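Monoacylglycerol lipase (Palaeococcus ferrophilus, PDB 6QE2) hydrolyses monoacylglycerols to glycerol and fatty acid, probably through a serine nucleophile in an alpha/beta-hydrolase fold. Local coordinates at residues A[96-101]-A[182-187]; A[105-110]-A[193-198]; A[186-191]-A[216-221]. One frame throughout, in Å; residues are numbered along the deposited sequence.

Interaction 1: A[96-101]-A[182-187]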
loop_
_atom_site.group_PDB
_atom_site.type_symbol
_atom_site.label_atom_id
_atom_site.label_comp_id
_atom_site.label_asym_id
_atom_site.label_seq_id
_atom_site.Cartn_x
_atom_site.Cartn_y
_atom_site.Cartn_z
ATOM N N TYR A 96 -2.891 -4.669 8.865
ATOM C CA TYR A 96 -2.822 -3.946 10.127
ATOM C C TYR A 96 -4.213 -3.755 10.720
ATOM O O TYR A 96 -4.412 -3.947 11.926
ATOM C CB TYR A 96 -2.130 -2.600 9.933
ATOM C CG TYR A 96 -1.653 -2.033 11.251
ATOM C CD1 TYR A 96 -0.391 -2.343 11.742
ATOM C CD2 TYR A 96 -2.482 -1.233 12.031
ATOM C CE1 TYR A 96 0.049 -1.855 12.958
ATOM C CE2 TYR A 96 -2.043 -0.732 13.252
ATOM C CZ TYR A 96 -0.781 -1.052 13.708
ATOM O OH TYR A 96 -0.337 -0.570 14.921
ATOM N N ALA A 97 -5.191 -3.389 9.883
ATOM C CA ALA A 97 -6.561 -3.238 10.356
ATOM C C ALA A 97 -7.136 -4.547 10.871
ATOM O O ALA A 97 -8.050 -4.530 11.704
ATOM C CB ALA A 97 -7.442 -2.673 9.237
ATOM N N GLU A 98 -6.598 -5.679 10.414
ATOM C CA GLU A 98 -7.057 -6.984 10.867
ATOM C C GLU A 98 -6.373 -7.414 12.159
ATOM O O GLU A 98 -7.012 -8.013 13.030
ATOM C CB GLU A 98 -6.813 -8.015 9.770
ATOM C CG GLU A 98 -7.804 -7.873 8.643
ATOM C CD GLU A 98 -7.466 -8.689 7.423
ATOM O OE1 GLU A 98 -6.367 -9.273 7.361
ATOM O OE2 GLU A 98 -8.316 -8.740 6.515
ATOM N N THR A 99 -5.082 -7.117 12.307
ATOM C CA THR A 99 -4.305 -7.621 13.433
ATOM C C THR A 99 -4.155 -6.630 14.581
ATOM O O THR A 99 -3.833 -7.052 15.697
ATOM C CB THR A 99 -2.916 -8.050 12.957
ATOM O OG1 THR A 99 -2.269 -6.938 12.338
ATOM C CG2 THR A 99 -3.027 -9.199 11.947
ATOM N N ARG A 100 -4.351 -5.335 14.333
ATOM C CA ARG A 100 -4.440 -4.311 15.376
ATOM C C ARG A 100 -5.766 -3.566 15.215
ATOM O O ARG A 100 -5.780 -2.350 14.989
ATOM C CB ARG A 100 -3.266 -3.337 15.298
ATOM C CG ARG A 100 -1.905 -3.898 15.705
ATOM C CD ARG A 100 -1.246 -4.745 14.600
ATOM N NE ARG A 100 0.213 -4.793 14.750
ATOM C CZ ARG A 100 1.000 -5.712 14.189
ATOM N NH1 ARG A 100 0.479 -6.673 13.432
ATOM N NH2 ARG A 100 2.316 -5.670 14.384
ATOM N N PRO A 101 -6.899 -4.267 15.338
ATOM C CA PRO A 101 -8.170 -3.702 14.848
ATOM C C PRO A 101 -8.610 -2.439 15.558
ATOM O O PRO A 101 -9.314 -1.620 14.953
ATOM C CB PRO A 101 -9.180 -4.839 15.074
ATOM C CG PRO A 101 -8.378 -6.048 15.385
ATOM C CD PRO A 101 -7.085 -5.595 15.950
ATOM N N GLU A 182 -3.223 -14.223 1.295
ATOM C CA GLU A 182 -4.180 -15.212 1.774
ATOM C C GLU A 182 -4.804 -14.797 3.100
ATOM O O GLU A 182 -6.028 -14.878 3.276
ATOM C CB GLU A 182 -3.476 -16.556 1.932
ATOM C CG GLU A 182 -3.137 -17.207 0.607
ATOM C CD GLU A 182 -2.669 -18.640 0.797
ATOM O OE1 GLU A 182 -3.050 -19.510 -0.022
ATOM O OE2 GLU A 182 -1.926 -18.896 1.772
ATOM N N ARG A 183 -3.967 -14.367 4.055
ATOM C CA ARG A 183 -4.484 -14.052 5.378
ATOM C C ARG A 183 -5.404 -12.841 5.326
ATOM O O ARG A 183 -6.323 -12.736 6.148
ATOM C CB ARG A 183 -3.345 -13.807 6.351
ATOM C CG ARG A 183 -2.540 -15.068 6.582
ATOM C CD ARG A 183 -1.466 -14.703 7.590
ATOM N NE ARG A 183 -0.612 -15.842 7.883
ATOM C CZ ARG A 183 0.552 -15.751 8.521
ATOM N NH1 ARG A 183 1.029 -14.563 8.903
ATOM N NH2 ARG A 183 1.264 -16.851 8.743
ATOM N N ALA A 184 -5.194 -11.950 4.346
ATOM C CA ALA A 184 -6.020 -10.739 4.284
ATOM C C ALA A 184 -7.464 -11.116 4.031
ATOM O O ALA A 184 -8.386 -10.513 4.588
ATOM C CB ALA A 184 -5.532 -9.779 3.192
ATOM N N HIS A 185 -7.680 -12.151 3.219
ATOM C CA HIS A 185 -9.038 -12.608 2.974
ATOM C C HIS A 185 -9.572 -13.417 4.148
ATOM O O HIS A 185 -10.724 -13.234 4.556
ATOM C CB HIS A 185 -9.075 -13.420 1.686
ATOM C CG HIS A 185 -8.794 -12.610 0.460
ATOM N ND1 HIS A 185 -9.731 -11.770 -0.104
ATOM C CD2 HIS A 185 -7.686 -12.509 -0.309
ATOM C CE1 HIS A 185 -9.212 -11.189 -1.172
ATOM N NE2 HIS A 185 -7.972 -11.621 -1.318
ATOM N N LYS A 186 -8.743 -14.296 4.722
ATOM C CA LYS A 186 -9.214 -15.177 5.787
ATOM C C LYS A 186 -9.645 -14.394 7.021
ATOM O O LYS A 186 -10.606 -14.778 7.701
ATOM C CB LYS A 186 -8.129 -16.189 6.155
ATOM C CG LYS A 186 -7.925 -17.268 5.112
ATOM C CD LYS A 186 -6.840 -18.244 5.530
ATOM C CE LYS A 186 -6.660 -19.333 4.490
ATOM N NZ LYS A 186 -5.545 -20.259 4.839
ATOM N N GLU A 187 -8.954 -13.294 7.326
ATOM C CA GLU A 187 -9.199 -12.521 8.536
ATOM C C GLU A 187 -10.003 -11.249 8.277
ATOM O O GLU A 187 -9.994 -10.341 9.119
ATOM C CB GLU A 187 -7.870 -12.185 9.215
ATOM C CG GLU A 187 -7.031 -13.413 9.528
ATOM C CD GLU A 187 -5.797 -13.102 10.355
ATOM O OE1 GLU A 187 -5.627 -11.940 10.785
ATOM O OE2 GLU A 187 -4.988 -14.029 10.574
#
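Arg183 O, Ala184 and Glu187 at the C-terminal end of helix 171-186 receive the side chain of Glu98, which reaches across from the last turn of helix 88-99. Glu98 CG is anti to the carbonyl carbon (chi1 -75°) and the chain runs on extended, bringing the carboxylate to the backbone of the other helix. At Arg183 the contact is loose, its carbonyl O 3.7 Å from Glu98 OE1. Ala184 is met more closely: Glu98 OE1 lies 3.4 Å from Ala184 CA, and OE2 lies 2.6 Å from Ala184 O. Glu187, where the chain leaves helical geometry, lies beside the Glu98 stem, with its carbonyl O 3.3 Å from Glu98 CG and its CB 3.8 Å from Glu98 OE1. The Glu187 side chain crosses that of Thr99 obliquely, Glu187 OE1 lying 4.0 Å from the methyl CG2 of Thr99. The two acids approach to 4.4 Å between Glu98 OE1 and Glu187 OE1, and Arg95 forms salt bridges to both; Glu187 OE1 is also salt-bridged to Arg190. An alanine in place of Glu98 would probably leave Arg95 with one carboxylate fewer and open a gap beside Ala184 O. Two carboxylates from different parts of the chain thus share one arginine, whose positive charge would probably offset their mutual repulsion where the two helices end.

Interaction 2: A[105-110]-A[193-198]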
loop_
_atom_site.group_PDB
_atom_site.type_symbol
_atom_site.label_atom_id
_atom_site.label_comp_id
_atom_site.label_asym_id
_atom_site.label_seq_id
_atom_site.Cartn_x
_atom_site.Cartn_y
_atom_site.Cartn_z
ATOM N N MET A 105 -8.284 4.721 13.085
ATOM C CA MET A 105 -9.563 5.366 12.816
ATOM C C MET A 105 -10.216 4.868 11.539
ATOM O O MET A 105 -11.425 5.049 11.361
ATOM C CB MET A 105 -9.385 6.884 12.704
ATOM C CG MET A 105 -8.923 7.569 13.973
ATOM S SD MET A 105 -10.082 7.275 15.313
ATOM C CE MET A 105 -11.523 8.140 14.704
ATOM N N GLY A 106 -9.450 4.242 10.661
ATOM C CA GLY A 106 -9.929 3.851 9.350
ATOM C C GLY A 106 -8.764 3.517 8.453
ATOM O O GLY A 106 -7.609 3.844 8.733
ATOM N N VAL A 107 -9.069 2.833 7.354
ATOM C CA VAL A 107 -8.028 2.369 6.444
ATOM C C VAL A 107 -8.457 2.626 5.006
ATOM O O VAL A 107 -9.588 2.311 4.616
ATOM C CB VAL A 107 -7.682 0.881 6.673
ATOM C CG1 VAL A 107 -8.923 -0.012 6.612
ATOM C CG2 VAL A 107 -6.642 0.429 5.676
ATOM N N VAL A 108 -7.563 3.240 4.231
ATOM C CA VAL A 108 -7.753 3.489 2.807
ATOM C C VAL A 108 -6.697 2.675 2.079
ATOM O O VAL A 108 -5.498 2.824 2.354
ATOM C CB VAL A 108 -7.614 4.977 2.454
ATOM C CG1 VAL A 108 -7.832 5.187 0.960
ATOM C CG2 VAL A 108 -8.562 5.835 3.292
ATOM N N ALA A 109 -7.129 1.812 1.167
ATOM C CA ALA A 109 -6.219 0.957 0.415
ATOM C C ALA A 109 -6.374 1.249 -1.071
ATOM O O ALA A 109 -7.457 1.063 -1.635
ATOM C CB ALA A 109 -6.480 -0.520 0.712
ATOM N N SER A 110 -5.302 1.737 -1.686
ATOM C CA SER A 110 -5.231 1.951 -3.124
ATOM C C SER A 110 -4.624 0.714 -3.773
ATOM O O SER A 110 -3.510 0.318 -3.423
ATOM C CB SER A 110 -4.394 3.194 -3.426
ATOM O OG SER A 110 -3.812 3.138 -4.716
ATOM N N ALA A 193 -12.626 -0.967 11.883
ATOM C CA ALA A 193 -12.579 0.431 11.466
ATOM C C ALA A 193 -13.179 0.588 10.057
ATOM O O ALA A 193 -13.198 -0.366 9.280
ATOM C CB ALA A 193 -11.129 0.927 11.477
ATOM N N PRO A 194 -13.606 1.785 9.680
ATOM C CA PRO A 194 -14.124 1.996 8.323
ATOM C C PRO A 194 -13.065 1.750 7.256
ATOM O O PRO A 194 -11.875 1.988 7.466
ATOM C CB PRO A 194 -14.568 3.466 8.337
ATOM C CG PRO A 194 -14.851 3.749 9.769
ATOM C CD PRO A 194 -13.824 2.965 10.538
ATOM N N VAL A 195 -13.520 1.285 6.092
ATOM C CA VAL A 195 -12.647 0.842 5.008
ATOM C C VAL A 195 -13.029 1.549 3.715
ATOM O O VAL A 195 -14.215 1.662 3.385
ATOM C CB VAL A 195 -12.724 -0.689 4.810
ATOM C CG1 VAL A 195 -11.957 -1.114 3.548
ATOM C CG2 VAL A 195 -12.221 -1.421 6.036
ATOM N N LEU A 196 -12.020 2.003 2.971
ATOM C CA LEU A 196 -12.192 2.473 1.598
ATOM C C LEU A 196 -11.186 1.747 0.714
ATOM O O LEU A 196 -9.980 1.790 0.979
ATOM C CB LEU A 196 -11.997 3.990 1.496
ATOM C CG LEU A 196 -11.936 4.589 0.088
ATOM C CD1 LEU A 196 -13.251 4.369 -0.679
ATOM C CD2 LEU A 196 -11.581 6.076 0.153
ATOM N N LEU A 197 -11.680 1.069 -0.321
ATOM C CA LEU A 197 -10.842 0.415 -1.315
ATOM C C LEU A 197 -10.987 1.140 -2.647
ATOM O O LEU A 197 -12.104 1.452 -3.067
ATOM C CB LEU A 197 -11.254 -1.054 -1.475
ATOM C CG LEU A 197 -11.321 -1.867 -0.181
ATOM C CD1 LEU A 197 -11.890 -3.248 -0.470
ATOM C CD2 LEU A 197 -9.939 -1.997 0.445
ATOM N N LEU A 198 -9.862 1.388 -3.319
ATOM C CA LEU A 198 -9.852 2.072 -4.609
ATOM C C LEU A 198 -9.096 1.218 -5.617
ATOM O O LEU A 198 -7.945 0.843 -5.368
ATOM C CB LEU A 198 -9.199 3.457 -4.511
ATOM C CG LEU A 198 -9.696 4.409 -3.429
ATOM C CD1 LEU A 198 -8.576 4.634 -2.439
ATOM C CD2 LEU A 198 -10.144 5.730 -4.022
#
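Val107 and Ala109 pair with Pro194, Leu196 and Leu198 through four backbone hydrogen bonds, the ladder of two neighbouring parallel strands whose axes run 4.8 Å apart at 7° to one another. Val107 N donates to Pro194 O at 2.9 Å and Leu196 N to Val107 O at 3.0 Å; Ala109 then repeats the pattern, its N giving to Leu196 O and its O accepting from Leu198 N. Between these bonds lie CA-H...O contacts, such as Val108 CA to Leu196 O. Side chains alternate between the two faces. On one face Val107 and Val195 stand side by side, CG1 of Val107 being 3.6 Å from CG2 of Val195; chi1 of 54° sets that CG1 between its own N and carbonyl carbon. Further along the same face, Ala109 CB meets Leu197 CD2 at 3.8 Å. On the other face Val108 CG1 touches two leucines, Leu198 CD1 at 3.5 Å and Leu196 CD2 at 3.9 Å. Before the ladder, the ring atom CD of Pro194 rests 3.3 Å from Met105 O. Outward, helix 88-99 packs on Val107, Ala109 and Leu197, while Trp252 of helix 242-256 lies against Val108, Pro194 and Leu196. Ser110 OG is hydrogen-bonded to His86 ND1. Strand 106-110 is thus bonded along one edge to 193-198 and along the other to strand 82-86, and both faces offer hydrocarbon to flanking helices, as in the central sheet of an alpha/beta-hydrolase.

Interaction 3: A[186-191]-A[216-221]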
loop_
_atom_site.group_PDB
_atom_site.type_symbol
_atom_site.label_atom_id
_atom_site.label_comp_id
_atom_site.label_asym_id
_atom_site.label_seq_id
_atom_site.Cartn_x
_atom_site.Cartn_y
_atom_site.Cartn_z
ATOM N N LYS A 186 -8.743 -14.296 4.722
ATOM C CA LYS A 186 -9.214 -15.177 5.787
ATOM C C LYS A 186 -9.645 -14.394 7.021
ATOM O O LYS A 186 -10.606 -14.778 7.701
ATOM C CB LYS A 186 -8.129 -16.189 6.155
ATOM C CG LYS A 186 -7.925 -17.268 5.112
ATOM C CD LYS A 186 -6.840 -18.244 5.530
ATOM C CE LYS A 186 -6.660 -19.333 4.490
ATOM N NZ LYS A 186 -5.545 -20.259 4.839
ATOM N N GLU A 187 -8.954 -13.294 7.326
ATOM C CA GLU A 187 -9.199 -12.521 8.536
ATOM C C GLU A 187 -10.003 -11.249 8.277
ATOM O O GLU A 187 -9.994 -10.341 9.119
ATOM C CB GLU A 187 -7.870 -12.185 9.215
ATOM C CG GLU A 187 -7.031 -13.413 9.528
ATOM C CD GLU A 187 -5.797 -13.102 10.355
ATOM O OE1 GLU A 187 -5.627 -11.940 10.785
ATOM O OE2 GLU A 187 -4.988 -14.029 10.574
ATOM N N ALA A 188 -10.716 -11.180 7.149
ATOM C CA ALA A 188 -11.428 -9.961 6.771
ATOM C C ALA A 188 -12.414 -9.522 7.850
ATOM O O ALA A 188 -12.601 -8.318 8.077
ATOM C CB ALA A 188 -12.154 -10.175 5.443
ATOM N N GLU A 189 -13.044 -10.479 8.534
ATOM C CA GLU A 189 -14.030 -10.156 9.559
ATOM C C GLU A 189 -13.425 -9.513 10.802
ATOM O O GLU A 189 -14.177 -9.011 11.643
ATOM C CB GLU A 189 -14.812 -11.412 9.950
ATOM C CG GLU A 189 -15.576 -12.021 8.789
ATOM C CD GLU A 189 -16.700 -12.941 9.232
ATOM O OE1 GLU A 189 -16.766 -13.277 10.431
ATOM O OE2 GLU A 189 -17.523 -13.321 8.372
ATOM N N ARG A 190 -12.100 -9.521 10.949
ATOM C CA ARG A 190 -11.471 -8.900 12.109
ATOM C C ARG A 190 -11.450 -7.378 12.025
ATOM O O ARG A 190 -11.268 -6.719 13.054
ATOM C CB ARG A 190 -10.038 -9.413 12.275
ATOM C CG ARG A 190 -9.943 -10.909 12.491
ATOM C CD ARG A 190 -8.514 -11.350 12.799
ATOM N NE ARG A 190 -8.024 -10.839 14.074
ATOM C CZ ARG A 190 -6.743 -10.847 14.436
ATOM N NH1 ARG A 190 -5.825 -11.338 13.613
ATOM N NH2 ARG A 190 -6.378 -10.366 15.618
ATOM N N ILE A 191 -11.635 -6.816 10.829
ATOM C CA ILE A 191 -11.590 -5.372 10.686
ATOM C C ILE A 191 -12.822 -4.761 11.346
ATOM O O ILE A 191 -13.959 -5.178 11.078
ATOM C CB ILE A 191 -11.505 -4.962 9.213
ATOM C CG1 ILE A 191 -10.151 -5.439 8.632
ATOM C CG2 ILE A 191 -11.656 -3.413 9.122
ATOM C CD1 ILE A 191 -9.842 -4.948 7.267
ATOM N N GLU A 216 -16.796 -7.929 -0.052
ATOM C CA GLU A 216 -17.852 -8.852 0.336
ATOM C C GLU A 216 -17.507 -9.645 1.598
ATOM O O GLU A 216 -18.377 -10.052 2.336
ATOM C CB GLU A 216 -18.255 -9.724 -0.851
ATOM C CG GLU A 216 -18.385 -8.865 -2.092
ATOM C CD GLU A 216 -19.211 -9.463 -3.201
ATOM O OE1 GLU A 216 -19.150 -10.682 -3.411
ATOM O OE2 GLU A 216 -19.905 -8.691 -3.878
ATOM N N GLU A 217 -16.220 -9.861 1.829
ATOM C CA GLU A 217 -15.760 -10.622 2.980
ATOM C C GLU A 217 -15.776 -9.794 4.254
ATOM O O GLU A 217 -15.886 -10.326 5.338
ATOM C CB GLU A 217 -14.355 -11.163 2.733
ATOM C CG GLU A 217 -14.322 -12.373 1.825
ATOM C CD GLU A 217 -12.989 -12.560 1.138
ATOM O OE1 GLU A 217 -12.791 -13.594 0.490
ATOM O OE2 GLU A 217 -12.143 -11.668 1.243
ATOM N N LEU A 218 -15.660 -8.484 4.120
ATOM C CA LEU A 218 -15.662 -7.622 5.282
ATOM C C LEU A 218 -17.008 -7.649 5.985
ATOM O O LEU A 218 -18.036 -7.778 5.345
ATOM C CB LEU A 218 -15.356 -6.189 4.882
ATOM C CG LEU A 218 -13.976 -5.842 4.348
ATOM C CD1 LEU A 218 -14.033 -4.470 3.715
ATOM C CD2 LEU A 218 -12.939 -5.880 5.454
ATOM N N LYS A 219 -16.983 -7.516 7.305
ATOM C CA LYS A 219 -18.200 -7.493 8.100
ATOM C C LYS A 219 -18.493 -6.100 8.626
ATOM O O LYS A 219 -19.604 -5.820 9.042
ATOM C CB LYS A 219 -18.129 -8.489 9.245
ATOM C CG LYS A 219 -18.342 -9.923 8.802
ATOM C CD LYS A 219 -19.637 -10.087 8.027
ATOM C CE LYS A 219 -19.513 -11.160 6.960
ATOM N NZ LYS A 219 -19.323 -10.555 5.612
ATOM N N VAL A 220 -17.486 -5.235 8.627
ATOM C CA VAL A 220 -17.684 -3.860 9.056
ATOM C C VAL A 220 -18.697 -3.202 8.129
ATOM O O VAL A 220 -18.695 -3.427 6.910
ATOM C CB VAL A 220 -16.341 -3.106 9.074
ATOM C CG1 VAL A 220 -15.734 -3.030 7.673
ATOM C CG2 VAL A 220 -16.502 -1.716 9.672
ATOM N N LYS A 221 -19.599 -2.411 8.709
ATOM C CA LYS A 221 -20.681 -1.842 7.915
ATOM C C LYS A 221 -20.210 -0.660 7.080
ATOM O O LYS A 221 -20.620 -0.518 5.923
ATOM C CB LYS A 221 -21.847 -1.458 8.825
ATOM C CG LYS A 221 -22.449 -2.668 9.518
ATOM C CD LYS A 221 -23.534 -2.300 10.505
ATOM C CE LYS A 221 -24.177 -3.557 11.066
ATOM N NZ LYS A 221 -23.154 -4.594 11.385
HETATM O O HOH W 1 -14.651 -6.635 8.819
HETATM O O HOH W 2 -16.013 -13.277 5.725
#
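Apolar contacts centre on Leu218, whose methyl CD2 lies 3.7 Å from Ile191 CD1 and reaches Ala188 CB more loosely. Ala188 CB also meets Glu217 CB, and Val220 CG1 lies 4.3 Å from Ile191 CG2. Van der Waals contacts with backbone add to these, Leu218 CD2 on Ala188 O and Val220 CB on Ile191 O. No direct hydrogen bond joins the segments; two waters do that work. The first donates to Ala188 O and Ile191 O, each at 2.8 Å, and accepts from Lys219 N, tying one loop to the other through three backbone groups. The second donates to Glu189 OE2 and to Glu217 O. The charged pair is nearer alongside than at its ends. Glu189 and Lys219 lie side by side pointing the same way, with Glu189 CD 3.5 Å from Lys219 CG and OE2 3.3 Å from CE. Bends at chi2 (-54°) and beyond turn the lysine chain back, and its NZ donates to Leu218 O at 3.1 Å from above the carbonyl plane; it stays 4.3 Å from Glu189 OE2, beyond salt-bridge range, though the opposite charges would probably still attract weakly. The contact joins the 3-10 turn that follows helix 171-186 and leads toward strand 195-200 to the end of helix 209-217 and the loop before edge strand 223-228, while Ile191 also packs on Ala97 and Glu98 of helix 88-99.

How the interactions relate
Interactions 1 and 3 share Lys186 and Glu187, and their centres are 8 Å apart. They also meet between His185 ND1 and Glu217 OE2, 2.8 Å apart and probably hydrogen-bonded, and where Glu98 CG packs 3.4 Å from Ile191 CG1. Interaction 2 joins two neighbouring strands of the central sheet and touches both other contacts: Ala97 CB meets Val107 CG1 at 4.0 Å, and Val195 CG1 meets Leu218 CD1 at 3.9 Å. Helix 88-99 follows the probable nucleophile elbow around Ser87. In interaction 2 the Ser110 side chain lies near the probable catalytic triad without touching it and about 8 Å from a bound glycerol; in interaction 1, the Ala184 side chain lies about 12 Å from a bound lauryl dimethylamine-N-oxide.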